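Local atomic coordinates of transcriptional regulator, TetR family (PDB entry 3EUP), a protein that probably binds DNA as a dimer through a helix-turn-helix domain and regulates transcription. Residues N25-A30 and L34-E39; D97-L102 and K180-S185; C108-T113 and E130-W135; T141-G146 and T156-I161. One frame throughout, in Å; residues are numbered along the deposited sequence.

Contact 1 of 4, residues N25-A30 and L34-E39; sequences NVKGLA and LTDLTE
Lys27 and Asp36 join two helices of the TetR-type DNA-binding domain. Helix 34-41, with helix 45-48 after it, is consistent with the helix-turn-helix unit of this family, and Lys27 lies on helix 10-31 just before it.

The charged interaction is a single salt bridge at the surface. NZ of Lys27 donates a hydrogen bond of 2.9 Å to OD1 of Asp36. The ammonium does not lie in the carboxylate plane; it sits 51° above it. OD2 of Asp36 is further from NZ of Lys27, at 3.5 Å. The lysine leaves its helix with CG beside the backbone N (chi1 -61°) and then runs extended, which carries NZ across to the aspartate coming from the opposite direction. The aliphatic part of the lysine also passes the carboxylate, with CD of Lys27 3.8 Å from OD2 of Asp36.

The second polar interaction belongs to the helix start. Asp36 is the third residue of its helix, and OD2 accepts from the backbone N of Ser33, just before the first turn. One carboxylate therefore serves both the lysine and the helix end. With an alanine here, the Lys27 ammonium would probably lose its mate and the Ser33 N-H this acceptor.

Beyond the pair, both carboxylate oxygens of Glu116, on helix 109-117, accept from the backbone N of Leu29 and Ala30, where helix 10-31 is kinked. Within helix 34-41, N of Thr38 donates to O of Leu34 at 2.9 Å.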
loop_
_atom_site.group_PDB
_atom_site.type_symbol
_atom_site.label_atom_id
_atom_site.label_comp_id
_atom_site.label_asym_id
_atom_site.label_seq_id
_atom_site.Cartn_x
_atom_site.Cartn_y
_atom_site.Cartn_z
ATOM N N ASN A 25 0.527 13.731 4.523
ATOM C CA ASN A 25 0.952 12.327 4.511
ATOM C C ASN A 25 0.022 11.434 5.330
ATOM O O ASN A 25 -0.125 10.264 5.006
ATOM C CB ASN A 25 2.397 12.156 4.967
ATOM C CG ASN A 25 2.994 10.837 4.540
ATOM O OD1 ASN A 25 2.757 10.354 3.424
ATOM N ND2 ASN A 25 3.762 10.238 5.423
ATOM N N VAL A 26 -0.632 12.010 6.328
ATOM C CA VAL A 26 -1.540 11.295 7.238
ATOM C C VAL A 26 -3.002 11.372 6.802
ATOM O O VAL A 26 -3.685 10.349 6.701
ATOM C CB VAL A 26 -1.388 11.856 8.675
ATOM C CG1 VAL A 26 -2.574 11.412 9.610
ATOM C CG2 VAL A 26 -0.082 11.390 9.240
ATOM N N LYS A 27 -3.465 12.574 6.487
ATOM C CA LYS A 27 -4.877 12.820 6.193
ATOM C C LYS A 27 -5.220 12.771 4.704
ATOM O O LYS A 27 -6.401 12.670 4.334
ATOM C CB LYS A 27 -5.288 14.179 6.745
ATOM C CG LYS A 27 -5.147 14.295 8.246
ATOM C CD LYS A 27 -5.873 15.561 8.743
ATOM C CE LYS A 27 -6.238 15.484 10.217
ATOM N NZ LYS A 27 -6.996 16.695 10.640
ATOM N N GLY A 28 -4.212 12.865 3.838
ATOM C CA GLY A 28 -4.474 12.852 2.412
ATOM C C GLY A 28 -4.958 14.207 1.927
ATOM O O GLY A 28 -5.166 15.104 2.702
ATOM N N LEU A 29 -5.070 14.364 0.626
ATOM C CA LEU A 29 -5.522 15.636 0.064
ATOM C C LEU A 29 -6.989 15.880 0.472
ATOM O O LEU A 29 -7.327 16.955 0.952
ATOM C CB LEU A 29 -5.319 15.632 -1.449
ATOM C CG LEU A 29 -5.945 16.775 -2.255
ATOM C CD1 LEU A 29 -5.272 18.139 -1.952
ATOM C CD2 LEU A 29 -5.966 16.427 -3.790
ATOM N N ALA A 30 -7.838 14.850 0.379
ATOM C CA ALA A 30 -9.277 15.015 0.723
ATOM C C ALA A 30 -9.475 15.262 2.205
ATOM O O ALA A 30 -10.363 16.006 2.570
ATOM C CB ALA A 30 -10.136 13.808 0.265
ATOM N N LEU A 34 -8.510 23.473 5.255
ATOM C CA LEU A 34 -7.818 24.763 5.416
ATOM C C LEU A 34 -7.409 24.995 6.843
ATOM O O LEU A 34 -6.310 25.486 7.091
ATOM C CB LEU A 34 -8.698 25.913 4.966
ATOM C CG LEU A 34 -8.114 27.319 5.181
ATOM C CD1 LEU A 34 -6.803 27.443 4.359
ATOM C CD2 LEU A 34 -9.140 28.364 4.817
ATOM N N THR A 35 -8.271 24.639 7.793
ATOM C CA THR A 35 -7.927 24.878 9.190
ATOM C C THR A 35 -6.841 23.908 9.670
ATOM O O THR A 35 -6.095 24.215 10.596
ATOM C CB THR A 35 -9.141 24.812 10.103
ATOM O OG1 THR A 35 -9.533 23.449 10.256
ATOM C CG2 THR A 35 -10.282 25.583 9.515
ATOM N N ASP A 36 -6.734 22.744 9.042
ATOM C CA ASP A 36 -5.588 21.872 9.279
ATOM C C ASP A 36 -4.321 22.637 8.869
ATOM O O ASP A 36 -3.337 22.609 9.579
ATOM C CB ASP A 36 -5.671 20.563 8.460
ATOM C CG ASP A 36 -6.809 19.633 8.897
ATOM O OD1 ASP A 36 -7.108 19.543 10.121
ATOM O OD2 ASP A 36 -7.400 18.978 8.006
ATOM N N LEU A 37 -4.369 23.343 7.738
ATOM C CA LEU A 37 -3.184 24.015 7.195
ATOM C C LEU A 37 -2.770 25.265 7.987
ATOM O O LEU A 37 -1.575 25.465 8.257
ATOM C CB LEU A 37 -3.398 24.397 5.719
ATOM C CG LEU A 37 -3.573 23.285 4.677
ATOM C CD1 LEU A 37 -3.618 23.907 3.252
ATOM C CD2 LEU A 37 -2.471 22.249 4.799
ATOM N N THR A 38 -3.752 26.106 8.329
ATOM C CA THR A 38 -3.512 27.287 9.126
ATOM C C THR A 38 -3.107 26.896 10.554
ATOM O O THR A 38 -2.305 27.594 11.148
ATOM C CB THR A 38 -4.720 28.266 9.144
ATOM O OG1 THR A 38 -5.850 27.640 9.759
ATOM C CG2 THR A 38 -5.096 28.701 7.754
ATOM N N GLU A 39 -3.634 25.794 11.107
ATOM C CA GLU A 39 -3.169 25.337 12.422
ATOM C C GLU A 39 -1.738 24.820 12.357
ATOM O O GLU A 39 -0.922 25.161 13.192
ATOM C CB GLU A 39 -4.036 24.238 13.025
ATOM C CG GLU A 39 -5.408 24.678 13.537
ATOM C CD GLU A 39 -6.193 23.504 14.189
ATOM O OE1 GLU A 39 -5.601 22.393 14.358
ATOM O OE2 GLU A 39 -7.381 23.710 14.560
#

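Contact 2 of 4, residues D97-L102 and K180-S185; sequences DADGSL and KNRAYS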
loop_
_atom_site.group_PDB
_atom_site.type_symbol
_atom_site.label_atom_id
_atom_site.label_comp_id
_atom_site.label_asym_id
_atom_site.label_seq_id
_atom_site.Cartn_x
_atom_site.Cartn_y
_atom_site.Cartn_z
ATOM N N ASP A 97 14.243 1.707 12.289
ATOM C CA ASP A 97 15.146 2.284 13.323
ATOM C C ASP A 97 14.512 3.468 14.015
ATOM O O ASP A 97 13.702 4.165 13.412
ATOM C CB ASP A 97 16.508 2.712 12.743
ATOM C CG ASP A 97 17.456 1.526 12.465
ATOM O OD1 ASP A 97 17.148 0.367 12.818
ATOM O OD2 ASP A 97 18.523 1.760 11.877
ATOM N N ALA A 98 14.888 3.709 15.283
ATOM C CA ALA A 98 14.380 4.854 16.037
ATOM C C ALA A 98 12.854 4.933 15.913
ATOM O O ALA A 98 12.255 6.019 15.764
ATOM C CB ALA A 98 15.049 6.148 15.561
ATOM N N ASP A 99 12.245 3.747 15.929
ATOM C CA ASP A 99 10.803 3.575 15.813
ATOM C C ASP A 99 10.167 4.302 14.628
ATOM O O ASP A 99 9.132 4.903 14.765
ATOM C CB ASP A 99 10.160 4.007 17.116
ATOM C CG ASP A 99 8.764 3.486 17.275
ATOM O OD1 ASP A 99 8.337 2.548 16.539
ATOM O OD2 ASP A 99 8.076 4.052 18.140
ATOM N N GLY A 100 10.800 4.207 13.464
ATOM C CA GLY A 100 10.265 4.770 12.256
ATOM C C GLY A 100 10.549 6.236 12.071
ATOM O O GLY A 100 10.043 6.843 11.120
ATOM N N SER A 101 11.334 6.845 12.965
ATOM C CA SER A 101 11.457 8.308 12.936
ATOM C C SER A 101 12.274 8.814 11.726
ATOM O O SER A 101 12.201 9.984 11.378
ATOM C CB SER A 101 11.971 8.870 14.279
ATOM O OG SER A 101 13.330 8.640 14.438
ATOM N N LEU A 102 12.990 7.928 11.044
ATOM C CA LEU A 102 13.641 8.304 9.761
ATOM C C LEU A 102 12.675 8.473 8.572
ATOM O O LEU A 102 13.027 9.121 7.588
ATOM C CB LEU A 102 14.742 7.308 9.382
ATOM C CG LEU A 102 16.140 7.469 9.995
ATOM C CD1 LEU A 102 16.209 8.247 11.336
ATOM C CD2 LEU A 102 16.791 6.091 10.093
ATOM N N LYS A 180 0.261 -2.974 13.341
ATOM C CA LYS A 180 1.066 -2.279 14.378
ATOM C C LYS A 180 2.130 -3.186 15.012
ATOM O O LYS A 180 2.601 -2.926 16.135
ATOM C CB LYS A 180 0.184 -1.703 15.514
ATOM C CG LYS A 180 -0.800 -0.622 15.065
ATOM C CD LYS A 180 -1.745 -0.218 16.211
ATOM C CE LYS A 180 -1.399 1.099 16.865
ATOM N NZ LYS A 180 -2.332 1.373 18.036
ATOM N N ASN A 181 2.520 -4.242 14.319
ATOM C CA ASN A 181 3.436 -5.180 14.915
ATOM C C ASN A 181 4.622 -5.410 13.995
ATOM O O ASN A 181 4.496 -6.124 13.017
ATOM C CB ASN A 181 2.720 -6.482 15.190
ATOM C CG ASN A 181 3.587 -7.470 15.916
ATOM O OD1 ASN A 181 4.793 -7.358 15.907
ATOM N ND2 ASN A 181 2.958 -8.451 16.562
ATOM N N ARG A 182 5.766 -4.844 14.345
ATOM C CA ARG A 182 6.983 -4.970 13.526
ATOM C C ARG A 182 7.477 -6.405 13.364
ATOM O O ARG A 182 8.248 -6.663 12.463
ATOM C CB ARG A 182 8.111 -4.115 14.103
ATOM C CG ARG A 182 7.880 -2.614 13.920
ATOM C CD ARG A 182 9.040 -1.764 14.485
ATOM N NE ARG A 182 8.616 -0.372 14.543
ATOM C CZ ARG A 182 8.496 0.443 13.503
ATOM N NH1 ARG A 182 8.771 0.051 12.255
ATOM N NH2 ARG A 182 8.098 1.684 13.715
ATOM N N ALA A 183 7.048 -7.329 14.231
ATOM C CA ALA A 183 7.469 -8.724 14.097
ATOM C C ALA A 183 6.884 -9.295 12.801
ATOM O O ALA A 183 7.465 -10.155 12.149
ATOM C CB ALA A 183 7.014 -9.546 15.291
ATOM N N TYR A 184 5.707 -8.827 12.413
ATOM C CA TYR A 184 5.100 -9.394 11.223
ATOM C C TYR A 184 5.810 -8.846 9.993
ATOM O O TYR A 184 6.080 -9.593 9.071
ATOM C CB TYR A 184 3.605 -9.106 11.167
ATOM C CG TYR A 184 2.812 -9.663 12.311
ATOM C CD1 TYR A 184 3.142 -10.872 12.933
ATOM C CD2 TYR A 184 1.708 -8.991 12.762
ATOM C CE1 TYR A 184 2.380 -11.362 13.989
ATOM C CE2 TYR A 184 0.957 -9.474 13.817
ATOM C CZ TYR A 184 1.282 -10.647 14.409
ATOM O OH TYR A 184 0.457 -11.062 15.426
ATOM N N SER A 185 6.065 -7.539 9.954
ATOM C CA SER A 185 6.768 -6.966 8.816
ATOM C C SER A 185 8.223 -7.468 8.791
ATOM O O SER A 185 8.811 -7.597 7.711
ATOM C CB SER A 185 6.664 -5.438 8.813
ATOM O OG SER A 185 6.902 -4.892 10.121
#
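Arg182 leaves its helix with CG anti to the carbonyl carbon (chi1 -71°) and stays extended as far as NE; this carries the guanidinium to the loop that holds Asp99. The aspartate turns CG anti to its own backbone N (chi1 -162°), which brings OD1 to the arginine. Asp99 comes in roughly perpendicular to the arginine chain.

The bond is a one-point salt bridge. NH2 of Arg182 donates to OD1 of Asp99 at 3.0 Å, with an N-H...O angle of 155°. The oxygen is met on its anti side, somewhat out of the carboxylate plane. The two flat groups are strongly twisted against each other, so they do not pair as a two-toothed bridge. NE of Arg182 stays at 3.5 Å from the same OD1 of Asp99.

The loop turns tightly here. Ala98, Asp99 and Gly100 all have positive phi, and N of Gly100 bonds to O of Asp97 at 2.9 Å. Gly100 lies beside the guanidinium, where a CB would come very close to NH2 of Arg182. Asp99 would probably lose its counter-charge if an alanine stood in place of Arg182, and the loop one link to helix 182-197.

Just before Arg182, Asn181 is the N-cap of helix 182-197, its OD1 accepting from N of Ala183 at 2.8 Å. The ring of Tyr184 stacks on Phe163 of the second subunit. A tight turn between helices 158-179 and 182-197, with the second helix at the subunit interface, is consistent with the helical dimer interface of TetR-type C-terminal domains.

Contact 3 of 4, residues C108-T113 and E130-W135; sequences CPLLNT and EAILSW
Leu110 lays one methyl, CD1, against both Ile132 and Trp135 in the buried interior of the all-helical TetR-type C-terminal domain. The contact packs helix 109-117 on helix 122-148 and holds no hydrogen bond across it.

The tightest meeting is CD1 of Leu110 with CD1 of Ile132, at 3.5 Å, closer than usual for two methyls. CG1 of Ile132 lies almost as near, 3.6 Å from the same CD1 of Leu110. Ile132 runs roughly square to the leucine. The other leucine methyl, CD2, is 3.8 Å from CD1 of Ile132, so the isoleucine end rests against both branches. Trp135 offers the edge of its indole, not a face: CD1 of Leu110 lies near the ring plane, 3.9 Å from CE3 of Trp135.

Torsions place these groups. Leu110 has CG anti to the backbone N (chi1 171°), which sends its fork toward helix 122-148. Trp135 takes the same kind of rotamer (chi1 -178°), and this brings the six-membered part of the indole to the leucine. The other end of that indole is fixed by a hydrogen bond from NE1 to OH of Tyr91.

Further out, Trp67 of helix 55-78 touches both Leu110 and Ala131, and Leu174 of the second subunit also packs on Leu110. The leucine is thus enclosed by helices of two chains.

The backbones come nearest at Leu110 and Ala131, whose CA atoms are 7.4 Å apart. One turn along helix 122-148, N of Trp135 donates to O of Ala131 at 3.0 Å.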
loop_
_atom_site.group_PDB
_atom_site.type_symbol
_atom_site.label_atom_id
_atom_site.label_comp_id
_atom_site.label_asym_id
_atom_site.label_seq_id
_atom_site.Cartn_x
_atom_site.Cartn_y
_atom_site.Cartn_z
ATOM N N CYS A 108 5.024 5.825 4.407
ATOM C CA CYS A 108 5.557 5.963 3.072
ATOM C C CYS A 108 4.634 6.825 2.238
ATOM O O CYS A 108 3.471 6.466 2.043
ATOM C CB CYS A 108 5.720 4.615 2.377
ATOM S SG CYS A 108 6.418 4.742 0.724
ATOM N N PRO A 109 5.148 7.972 1.741
ATOM C CA PRO A 109 4.302 8.811 0.895
ATOM C C PRO A 109 3.925 8.165 -0.447
ATOM O O PRO A 109 2.913 8.540 -1.064
ATOM C CB PRO A 109 5.129 10.068 0.690
ATOM C CG PRO A 109 6.551 9.675 0.974
ATOM C CD PRO A 109 6.473 8.570 1.994
ATOM N N LEU A 110 4.729 7.207 -0.911
ATOM C CA LEU A 110 4.480 6.614 -2.205
ATOM C C LEU A 110 3.264 5.703 -2.072
ATOM O O LEU A 110 2.308 5.776 -2.865
ATOM C CB LEU A 110 5.742 5.891 -2.669
ATOM C CG LEU A 110 5.742 5.011 -3.886
ATOM C CD1 LEU A 110 7.202 4.596 -4.186
ATOM C CD2 LEU A 110 4.841 3.820 -3.630
ATOM N N LEU A 111 3.282 4.893 -1.014
ATOM C CA LEU A 111 2.143 4.084 -0.678
ATOM C C LEU A 111 0.940 4.968 -0.396
ATOM O O LEU A 111 -0.093 4.758 -0.945
ATOM C CB LEU A 111 2.555 3.259 0.535
ATOM C CG LEU A 111 1.766 2.133 1.075
ATOM C CD1 LEU A 111 1.451 1.052 0.013
ATOM C CD2 LEU A 111 2.592 1.544 2.272
ATOM N N ASN A 112 1.087 6.009 0.420
ATOM C CA ASN A 112 -0.034 6.796 0.850
ATOM C C ASN A 112 -0.628 7.603 -0.270
ATOM O O ASN A 112 -1.880 7.767 -0.366
ATOM C CB ASN A 112 0.345 7.749 1.993
ATOM C CG ASN A 112 0.881 7.020 3.209
ATOM O OD1 ASN A 112 0.804 5.778 3.308
ATOM N ND2 ASN A 112 1.509 7.780 4.112
ATOM N N THR A 113 0.237 8.120 -1.131
ATOM C CA THR A 113 -0.241 8.943 -2.257
ATOM C C THR A 113 -0.926 8.098 -3.350
ATOM O O THR A 113 -1.986 8.483 -3.921
ATOM C CB THR A 113 0.886 9.858 -2.812
ATOM O OG1 THR A 113 1.235 10.799 -1.801
ATOM C CG2 THR A 113 0.479 10.604 -4.083
ATOM N N GLU A 130 6.180 8.056 -11.438
ATOM C CA GLU A 130 7.561 8.507 -11.680
ATOM C C GLU A 130 8.450 8.107 -10.489
ATOM O O GLU A 130 9.581 7.646 -10.666
ATOM C CB GLU A 130 7.628 10.017 -11.886
ATOM C CG GLU A 130 6.907 10.566 -13.109
ATOM C CD GLU A 130 7.072 12.119 -13.251
ATOM O OE1 GLU A 130 6.725 12.893 -12.288
ATOM O OE2 GLU A 130 7.593 12.554 -14.319
ATOM N N ALA A 131 7.947 8.263 -9.273
ATOM C CA ALA A 131 8.740 7.917 -8.083
ATOM C C ALA A 131 9.157 6.471 -8.085
ATOM O O ALA A 131 10.311 6.140 -7.807
ATOM C CB ALA A 131 7.979 8.234 -6.791
ATOM N N ILE A 132 8.186 5.605 -8.358
ATOM C CA ILE A 132 8.378 4.184 -8.324
ATOM C C ILE A 132 9.355 3.805 -9.402
ATOM O O ILE A 132 10.209 2.979 -9.181
ATOM C CB ILE A 132 7.018 3.456 -8.611
ATOM C CG1 ILE A 132 6.196 3.371 -7.367
ATOM C CG2 ILE A 132 7.224 2.036 -9.246
ATOM C CD1 ILE A 132 6.534 2.088 -6.513
ATOM N N LEU A 133 9.203 4.387 -10.592
ATOM C CA LEU A 133 10.084 4.041 -11.694
ATOM C C LEU A 133 11.523 4.561 -11.482
ATOM O O LEU A 133 12.474 3.868 -11.839
ATOM C CB LEU A 133 9.502 4.478 -13.044
ATOM C CG LEU A 133 8.231 3.671 -13.377
ATOM C CD1 LEU A 133 7.470 4.191 -14.664
ATOM C CD2 LEU A 133 8.567 2.164 -13.460
ATOM N N SER A 134 11.693 5.747 -10.902
ATOM C CA SER A 134 13.035 6.227 -10.548
ATOM C C SER A 134 13.735 5.372 -9.491
ATOM O O SER A 134 14.955 5.197 -9.543
ATOM C CB SER A 134 12.986 7.663 -10.040
ATOM O OG SER A 134 12.626 8.497 -11.123
ATOM N N TRP A 135 12.957 4.915 -8.509
ATOM C CA TRP A 135 13.440 4.027 -7.482
ATOM C C TRP A 135 13.874 2.738 -8.162
ATOM O O TRP A 135 15.014 2.314 -7.964
ATOM C CB TRP A 135 12.374 3.781 -6.423
ATOM C CG TRP A 135 12.759 2.913 -5.289
ATOM C CD1 TRP A 135 14.002 2.458 -4.955
ATOM C CD2 TRP A 135 11.862 2.398 -4.296
ATOM N NE1 TRP A 135 13.925 1.671 -3.827
ATOM C CE2 TRP A 135 12.618 1.633 -3.401
ATOM C CE3 TRP A 135 10.484 2.510 -4.089
ATOM C CZ2 TRP A 135 12.038 0.976 -2.298
ATOM C CZ3 TRP A 135 9.913 1.880 -2.958
ATOM C CH2 TRP A 135 10.687 1.113 -2.109
#

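Contact 4 of 4, residues T141-G146 and T156-I161; sequences TIIKKG and TDVTKI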
loop_
_atom_site.group_PDB
_atom_site.type_symbol
_atom_site.label_atom_id
_atom_site.label_comp_id
_atom_site.label_asym_id
_atom_site.label_seq_id
_atom_site.Cartn_x
_atom_site.Cartn_y
_atom_site.Cartn_z
ATOM N N THR A 141 20.540 0.022 -11.392
ATOM C CA THR A 141 21.931 0.528 -11.445
ATOM C C THR A 141 22.816 -0.147 -10.395
ATOM O O THR A 141 23.946 -0.549 -10.707
ATOM C CB THR A 141 21.963 2.022 -11.228
ATOM O OG1 THR A 141 21.201 2.613 -12.275
ATOM C CG2 THR A 141 23.400 2.577 -11.266
ATOM N N ILE A 142 22.298 -0.280 -9.166
ATOM C CA ILE A 142 23.023 -0.983 -8.100
ATOM C C ILE A 142 23.245 -2.462 -8.442
ATOM O O ILE A 142 24.372 -2.980 -8.320
ATOM C CB ILE A 142 22.328 -0.846 -6.749
ATOM C CG1 ILE A 142 22.466 0.597 -6.242
ATOM C CG2 ILE A 142 22.913 -1.836 -5.743
ATOM C CD1 ILE A 142 21.538 0.959 -5.042
ATOM N N ILE A 143 22.195 -3.141 -8.889
ATOM C CA ILE A 143 22.317 -4.560 -9.232
ATOM C C ILE A 143 23.374 -4.772 -10.362
ATOM O O ILE A 143 24.279 -5.590 -10.235
ATOM C CB ILE A 143 20.946 -5.187 -9.597
ATOM C CG1 ILE A 143 19.961 -5.135 -8.393
ATOM C CG2 ILE A 143 21.123 -6.629 -10.028
ATOM C CD1 ILE A 143 18.461 -4.967 -8.825
ATOM N N LYS A 144 23.269 -4.000 -11.439
ATOM C CA LYS A 144 24.213 -4.118 -12.543
ATOM C C LYS A 144 25.674 -3.921 -12.103
ATOM O O LYS A 144 26.563 -4.606 -12.594
ATOM C CB LYS A 144 23.874 -3.121 -13.650
ATOM C CG LYS A 144 22.584 -3.420 -14.418
ATOM C CD LYS A 144 22.632 -2.683 -15.754
ATOM C CE LYS A 144 21.258 -2.466 -16.342
ATOM N NZ LYS A 144 20.639 -3.748 -16.806
ATOM N N LYS A 145 25.914 -2.974 -11.195
ATOM C CA LYS A 145 27.234 -2.803 -10.599
ATOM C C LYS A 145 27.658 -4.038 -9.815
ATOM O O LYS A 145 28.808 -4.455 -9.880
ATOM C CB LYS A 145 27.260 -1.594 -9.676
ATOM C CG LYS A 145 27.227 -0.300 -10.434
ATOM C CD LYS A 145 27.322 0.847 -9.482
ATOM C CE LYS A 145 27.004 2.139 -10.158
ATOM N NZ LYS A 145 27.082 3.207 -9.139
ATOM N N GLY A 146 26.723 -4.608 -9.063
ATOM C CA GLY A 146 26.970 -5.832 -8.335
ATOM C C GLY A 146 27.328 -6.996 -9.244
ATOM O O GLY A 146 28.191 -7.818 -8.906
ATOM N N THR A 156 21.059 -12.886 -13.694
ATOM C CA THR A 156 20.029 -12.226 -12.892
ATOM C C THR A 156 19.026 -11.435 -13.741
ATOM O O THR A 156 19.422 -10.645 -14.597
ATOM C CB THR A 156 20.651 -11.230 -11.909
ATOM O OG1 THR A 156 21.586 -11.905 -11.065
ATOM C CG2 THR A 156 19.568 -10.556 -11.068
ATOM N N ASP A 157 17.731 -11.624 -13.480
ATOM C CA ASP A 157 16.719 -10.790 -14.125
ATOM C C ASP A 157 16.604 -9.509 -13.315
ATOM O O ASP A 157 15.828 -9.433 -12.356
ATOM C CB ASP A 157 15.388 -11.501 -14.176
ATOM C CG ASP A 157 14.329 -10.713 -14.928
ATOM O OD1 ASP A 157 14.490 -9.486 -15.203
ATOM O OD2 ASP A 157 13.314 -11.354 -15.257
ATOM N N VAL A 158 17.348 -8.497 -13.739
ATOM C CA VAL A 158 17.538 -7.292 -12.959
ATOM C C VAL A 158 16.227 -6.544 -12.753
ATOM O O VAL A 158 15.954 -6.099 -11.632
ATOM C CB VAL A 158 18.577 -6.357 -13.597
ATOM C CG1 VAL A 158 18.615 -5.061 -12.856
ATOM C CG2 VAL A 158 19.996 -7.040 -13.639
ATOM N N THR A 159 15.436 -6.398 -13.816
ATOM C CA THR A 159 14.140 -5.697 -13.717
ATOM C C THR A 159 13.188 -6.421 -12.778
ATOM O O THR A 159 12.563 -5.795 -11.887
ATOM C CB THR A 159 13.484 -5.502 -15.095
ATOM O OG1 THR A 159 14.312 -4.656 -15.875
ATOM C CG2 THR A 159 12.130 -4.809 -14.973
ATOM N N LYS A 160 13.061 -7.736 -12.955
ATOM C CA LYS A 160 12.254 -8.550 -12.042
ATOM C C LYS A 160 12.637 -8.401 -10.550
ATOM O O LYS A 160 11.757 -8.252 -9.673
ATOM C CB LYS A 160 12.287 -10.042 -12.405
ATOM C CG LYS A 160 11.554 -10.912 -11.388
ATOM C CD LYS A 160 11.262 -12.322 -11.862
ATOM C CE LYS A 160 12.356 -13.298 -11.539
ATOM N NZ LYS A 160 11.912 -14.673 -11.880
ATOM N N ILE A 161 13.926 -8.457 -10.255
ATOM C CA ILE A 161 14.412 -8.300 -8.887
ATOM C C ILE A 161 14.109 -6.896 -8.325
ATOM O O ILE A 161 13.645 -6.747 -7.182
ATOM C CB ILE A 161 15.935 -8.614 -8.741
ATOM C CG1 ILE A 161 16.171 -10.119 -8.853
ATOM C CG2 ILE A 161 16.453 -8.137 -7.366
ATOM C CD1 ILE A 161 16.202 -10.589 -10.262
#
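Thr156 meets Ile143 methyl to methyl, with CG2 of Thr156 4.3 Å from CG2 of Ile143. Its hydroxyl is engaged elsewhere, in a hydrogen bond with O of Arg153.

Asp157 is the N-cap of helix 158-179. Its OD1 accepts from N of Lys160 at 3.2 Å in a nearly straight bond (169°), and the N-H comes from well above the carboxylate plane.

Val158 carries much of the packing. CG2 of Val158 lies 3.8 Å from CG2 of Ile143, and CG1 of Val158 is 4.0 Å from CB of Ile143. The two side chains lie alongside, running opposite ways. Val158 has CG1 anti to the backbone N (chi1 173°); this turns both methyls to Ile143, which each touches. The contact joins two successive long helices of the TetR-type C-terminal domain, 122-148 and 158-179, close to the loop between them.

Lys160 points its charge to the dimer partner. NZ forms salt bridges with Glu190 and Asp194 of the second subunit.

Ile161, one turn after Asp157, brings CG2 to within 4.0 Å of CD1 of Ile143. That same CD1 of Ile143 also lies 3.9 Å from O of Val158. Leu88 of helix 84-88 packs against Ile143 as well.

Contact 3 is the buried one, and contact 4 is partly buried; contacts 1 and 2 lie at the surface. The chemistry follows this split. The two surface contacts each rest on one salt bridge, while contacts 3 and 4 are apolar packing with no hydrogen bond across. Contacts 3 and 4 share helix 122-148, with centres about 19 Å apart. Contact 1 belongs to the presumed DNA-binding part and the other three to the C-terminal part. Contacts 1 and 3 still touch, through a probable hydrogen bond from ND2 of Asn112 to OD1 of Asn25. Contacts 3 and 4 lie within the chain loop closed by contact 2.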